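Local coordinates for chorismate mutase and shikimate 5-dehydrogenase fusion protein (PDB 3FBT), which probably catalyses the reversible NADPH-linked reduction of 3-dehydroshikimate to shikimate through the dehydrogenase part studied here, in a fusion with chorismate mutase, at residues 61-66 and 89-94; 102-107 and 241-246. All coordinates share one frame; numbering follows the deposited sequence.

Contact 1: residues 61-66 and 89-94; sequences GLNVTI and VNTLKF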
# COMPACT_ATOMS: atom_id res chain seq x y z
N GLY A 61 -6.51 -6.39 2.99
CA GLY A 61 -6.74 -6.96 4.33
C GLY A 61 -5.77 -6.40 5.33
O GLY A 61 -4.66 -6.09 4.95
N LEU A 62 -6.24 -6.16 6.56
CA LEU A 62 -5.42 -5.59 7.68
C LEU A 62 -5.48 -6.43 8.95
O LEU A 62 -6.54 -6.89 9.34
CB LEU A 62 -5.91 -4.18 8.12
CG LEU A 62 -5.71 -2.97 7.20
CD1 LEU A 62 -6.18 -1.58 7.79
CD2 LEU A 62 -4.26 -2.91 6.87
N ASN A 63 -4.36 -6.65 9.59
CA ASN A 63 -4.37 -7.04 10.98
C ASN A 63 -4.45 -5.77 11.87
O ASN A 63 -4.04 -4.68 11.48
CB ASN A 63 -3.13 -7.86 11.32
CG ASN A 63 -3.16 -9.27 10.72
OD1 ASN A 63 -2.23 -9.69 10.10
ND2 ASN A 63 -4.22 -9.97 10.94
N VAL A 64 -5.03 -5.92 13.05
CA VAL A 64 -5.17 -4.79 13.97
C VAL A 64 -4.50 -5.21 15.27
O VAL A 64 -4.72 -6.29 15.73
CB VAL A 64 -6.59 -4.57 14.32
CG1 VAL A 64 -6.70 -3.35 15.25
CG2 VAL A 64 -7.50 -4.35 12.99
N THR A 65 -3.69 -4.35 15.86
CA THR A 65 -3.14 -4.62 17.21
C THR A 65 -3.49 -3.47 18.17
O THR A 65 -4.46 -2.73 17.94
CB THR A 65 -1.61 -4.86 17.15
OG1 THR A 65 -1.10 -5.42 18.38
CG2 THR A 65 -0.88 -3.55 16.81
N ILE A 66 -2.67 -3.30 19.22
CA ILE A 66 -2.93 -2.32 20.27
C ILE A 66 -2.68 -0.93 19.77
O ILE A 66 -1.73 -0.71 19.07
CB ILE A 66 -1.87 -2.47 21.40
CG1 ILE A 66 -2.17 -3.69 22.27
CG2 ILE A 66 -1.72 -1.09 22.21
CD1 ILE A 66 -3.48 -3.59 23.04
N VAL A 89 -11.15 -7.56 17.89
CA VAL A 89 -10.99 -7.95 16.50
C VAL A 89 -9.56 -7.79 16.20
O VAL A 89 -8.99 -6.72 16.50
CB VAL A 89 -11.92 -7.05 15.60
CG1 VAL A 89 -11.43 -7.02 14.19
CG2 VAL A 89 -13.39 -7.61 15.69
N ASN A 90 -8.89 -8.80 15.63
CA ASN A 90 -7.52 -8.49 15.16
C ASN A 90 -7.37 -8.61 13.65
O ASN A 90 -6.26 -8.49 13.17
CB ASN A 90 -6.46 -9.41 15.80
CG ASN A 90 -6.52 -10.78 15.21
OD1 ASN A 90 -7.56 -11.16 14.71
ND2 ASN A 90 -5.41 -11.53 15.21
N THR A 91 -8.46 -8.85 12.91
CA THR A 91 -8.35 -9.09 11.45
C THR A 91 -9.55 -8.40 10.73
O THR A 91 -10.70 -8.55 11.16
CB THR A 91 -8.44 -10.61 11.11
OG1 THR A 91 -7.39 -11.34 11.75
CG2 THR A 91 -8.44 -10.87 9.58
N LEU A 92 -9.27 -7.63 9.66
CA LEU A 92 -10.31 -6.88 8.96
C LEU A 92 -10.35 -7.34 7.51
O LEU A 92 -9.34 -7.44 6.89
CB LEU A 92 -10.08 -5.38 9.02
CG LEU A 92 -9.72 -4.81 10.40
CD1 LEU A 92 -9.56 -3.32 10.23
CD2 LEU A 92 -10.85 -5.05 11.38
N LYS A 93 -11.53 -7.70 7.04
CA LYS A 93 -11.78 -8.10 5.66
C LYS A 93 -12.54 -6.96 4.97
O LYS A 93 -13.54 -6.46 5.48
CB LYS A 93 -12.66 -9.33 5.62
CG LYS A 93 -12.84 -9.99 4.19
CD LYS A 93 -13.90 -11.15 4.29
CE LYS A 93 -14.20 -11.86 2.93
NZ LYS A 93 -12.87 -12.07 2.24
N PHE A 94 -12.02 -6.51 3.84
CA PHE A 94 -12.65 -5.43 3.10
C PHE A 94 -13.51 -6.04 2.05
O PHE A 94 -13.10 -6.97 1.36
CB PHE A 94 -11.56 -4.56 2.45
CG PHE A 94 -10.79 -3.76 3.47
CD1 PHE A 94 -11.19 -2.47 3.79
CD2 PHE A 94 -9.74 -4.34 4.16
CE1 PHE A 94 -10.53 -1.72 4.73
CE2 PHE A 94 -9.05 -3.60 5.14
CZ PHE A 94 -9.43 -2.30 5.46

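Contact 2: residues 102-107 and 241-246; sequences FNTDYI and VSQAAA. With SO4 (sulfate ion), chain G.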
# COMPACT_ATOMS: atom_id res chain seq x y z
N PHE A 102 -12.81 -10.17 12.30
CA PHE A 102 -12.59 -11.52 12.80
C PHE A 102 -11.56 -11.48 13.86
O PHE A 102 -10.91 -10.46 14.08
CB PHE A 102 -12.09 -12.43 11.66
CG PHE A 102 -13.07 -12.47 10.49
CD1 PHE A 102 -13.93 -13.53 10.34
CD2 PHE A 102 -13.19 -11.38 9.61
CE1 PHE A 102 -14.88 -13.55 9.26
CE2 PHE A 102 -14.11 -11.40 8.53
CZ PHE A 102 -14.95 -12.48 8.37
N ASN A 103 -11.32 -12.64 14.44
CA ASN A 103 -10.31 -12.81 15.42
C ASN A 103 -9.58 -14.07 15.13
O ASN A 103 -10.11 -15.14 15.38
CB ASN A 103 -10.90 -12.90 16.83
CG ASN A 103 -9.81 -12.82 17.88
OD1 ASN A 103 -8.94 -13.64 17.91
ND2 ASN A 103 -9.81 -11.76 18.65
N THR A 104 -8.36 -13.96 14.61
CA THR A 104 -7.57 -15.14 14.28
C THR A 104 -6.47 -15.48 15.32
O THR A 104 -5.77 -16.43 15.13
CB THR A 104 -6.86 -14.93 12.93
OG1 THR A 104 -6.02 -13.81 13.09
CG2 THR A 104 -7.91 -14.64 11.77
N ASP A 105 -6.35 -14.73 16.43
CA ASP A 105 -5.60 -15.24 17.62
C ASP A 105 -6.22 -16.54 18.18
O ASP A 105 -5.50 -17.50 18.54
CB ASP A 105 -5.60 -14.20 18.76
CG ASP A 105 -4.78 -12.96 18.40
OD1 ASP A 105 -3.74 -13.14 17.70
OD2 ASP A 105 -5.18 -11.82 18.74
N TYR A 106 -7.54 -16.53 18.30
CA TYR A 106 -8.31 -17.71 18.74
C TYR A 106 -7.95 -18.92 17.88
O TYR A 106 -7.67 -20.04 18.39
CB TYR A 106 -9.80 -17.40 18.60
CG TYR A 106 -10.71 -18.54 19.02
CD1 TYR A 106 -11.25 -18.56 20.28
CD2 TYR A 106 -11.00 -19.61 18.14
CE1 TYR A 106 -12.09 -19.60 20.70
CE2 TYR A 106 -11.84 -20.69 18.55
CZ TYR A 106 -12.36 -20.67 19.85
OH TYR A 106 -13.21 -21.69 20.32
N ILE A 107 -7.89 -18.70 16.55
CA ILE A 107 -7.68 -19.82 15.61
C ILE A 107 -6.24 -20.25 15.73
O ILE A 107 -5.91 -21.43 15.77
CB ILE A 107 -7.96 -19.39 14.16
CG1 ILE A 107 -9.39 -18.87 14.05
CG2 ILE A 107 -7.77 -20.57 13.22
CD1 ILE A 107 -9.93 -18.73 12.61
N VAL A 241 2.47 -18.26 13.23
CA VAL A 241 2.43 -18.68 11.84
C VAL A 241 1.07 -19.04 11.46
O VAL A 241 0.61 -18.64 10.39
CB VAL A 241 3.44 -19.81 11.52
CG1 VAL A 241 3.19 -20.38 10.13
CG2 VAL A 241 4.83 -19.22 11.63
N SER A 242 0.32 -19.68 12.35
CA SER A 242 -1.09 -20.02 12.03
C SER A 242 -2.04 -18.86 12.02
O SER A 242 -3.03 -18.86 11.27
CB SER A 242 -1.65 -21.05 13.03
OG SER A 242 -0.78 -22.17 12.98
N GLN A 243 -1.87 -17.94 12.96
CA GLN A 243 -2.70 -16.75 12.91
C GLN A 243 -2.45 -16.00 11.60
O GLN A 243 -3.37 -15.53 11.01
CB GLN A 243 -2.49 -15.85 14.14
CG GLN A 243 -3.35 -14.63 14.15
CD GLN A 243 -2.60 -13.40 13.57
OE1 GLN A 243 -2.96 -12.84 12.49
NE2 GLN A 243 -1.59 -12.95 14.29
N ALA A 244 -1.24 -15.90 11.14
CA ALA A 244 -1.05 -15.18 9.89
C ALA A 244 -1.72 -15.95 8.66
O ALA A 244 -2.40 -15.34 7.80
CB ALA A 244 0.43 -14.95 9.68
N ALA A 245 -1.53 -17.29 8.61
CA ALA A 245 -2.20 -18.14 7.57
C ALA A 245 -3.70 -17.93 7.60
O ALA A 245 -4.41 -17.72 6.56
CB ALA A 245 -1.85 -19.68 7.78
N ALA A 246 -4.23 -17.94 8.80
CA ALA A 246 -5.67 -17.77 8.89
C ALA A 246 -6.14 -16.36 8.43
O ALA A 246 -7.23 -16.22 7.92
CB ALA A 246 -6.20 -18.14 10.31
S SO4 G . -12.91 -16.15 13.70
O1 SO4 G . -12.86 -16.86 15.01
O2 SO4 G . -13.07 -14.73 13.98
O3 SO4 G . -11.64 -16.54 13.07
O4 SO4 G . -13.86 -16.69 12.71

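Contact 1: residues 61-66 and 89-94
L62 opposite L92 and N63 opposite T91 form an antiparallel strand pair in the mixed sheet of the substrate-binding domain of this shikimate dehydrogenase portion, a worked example of a sheet whose strand ends lead into a pocket. T65 and N90, at the loop ends of the two strands, are predicted to bind shikimate. L62 and L92 are the hydrogen-bonded pair: L92 N reaches L62 O at 2.8 Å, nearly along the C=O axis, while the return bond from L62 N to L92 O is weak at 3.4 Å. N63 and T91 are the non-hydrogen-bonded pair, with side chains lying alongside each other and pointing the same way. Two residues further along the same register, V64 N donates to N90 O at 2.9 Å, from above its carbonyl plane, and a weak bond comes to the same oxygen from N63 ND2. The N63 amide has stronger attachments elsewhere, its OD1 to Y37 OH and its ND2 to S247 OG, so both ends are held. N90 and T91 together face F102 on the next strand as a classic beta bulge.

The sheet face bearing L62 and L92 is apolar. In V64 a chi1 of -178° leaves CG2 anti to the carbonyl carbon and beside the backbone N, and this branch meets L92, the two side chains crossing at about a right angle; CG2 stands only 3.4 Å from L92 CG, a tight fit for two carbons. F94 presents the edge of its ring to G61 and L62, CE2 lying 4.0 Å from L62 CG, and F54 of helix 47-56 packs on both L62 and F94. Farther round that edge, F94 CD2 approaches G61 CA at 4.0 Å.

Contact 2: residues 102-107 and 241-246
T104 holds OG1 between its backbone N and carbonyl carbon (chi1 60°), and Q243 answers with CG anti to its own backbone N and a chain bent at chi2 (-95°); the two side chains therefore meet at about a right angle, beside D105, which like Q243 is predicted to bind shikimate. T104 OG1 rests against Q243 CG at 3.0 Å, a close approach, and its contact with Q243 OE1 is at most a weak hydrogen bond at 3.3 Å. Stronger partners secure both groups: T104 OG1 is bonded to T91 OG1 and to S247 OG, and S247 OG also holds Q243 OE1. S247, one turn on in the same helix as Q243, thus holds the Q243 amide from within the helix and reaches across to T104.

Beside this polar meeting, D105 and Q243 run side by side in the same direction with carboxylate and amide planes almost perpendicular; D105 OD1 lies 3.9 Å from Q243 CG. The apolar part of the contact centres on A246, whose CB points toward segment 102-107 and meets two methyls, I107 CG2 at 4.1 Å and T104 CG2 at 4.2 Å.

The turn is itself fastened by N103, whose OD1 accepts from Y106 N at 3.2 Å in a nearly straight capping bond at the start of helix 105-115. N103 N donates to O2 of a sulfate ion, probably from the crystallisation liquor, at 2.8 Å; S80 OG binds the same ion. In the fold, the contact sets the passage from strand 99-102 into helix 105-115 against helix 237-252, while helix 258-273 packs through V261 on S242 and A245, and helix 81-86 touches N103 and Y106.

Contacts 1 and 2, with centres 11 Å apart, follow one another along the chain and meet at the N90-T91 bulge. Two probable hydrogen bonds join them: T91 O to F102 N at 2.9 Å, which extends the sheet, and N90 OD1 to T104 N at 2.9 Å, which fixes the amide that contact 1 supplies to the pocket. N90 ND2 also packs against D105 OD1 at 3.4 Å, and N63 lies about 3 Å from Q243 between side chains. N90, D105 and Q243 come close together, consistent with one predicted shikimate site, to which T65 is also assigned; the D105 side chain is about 4 Å from that of K69, the predicted proton acceptor.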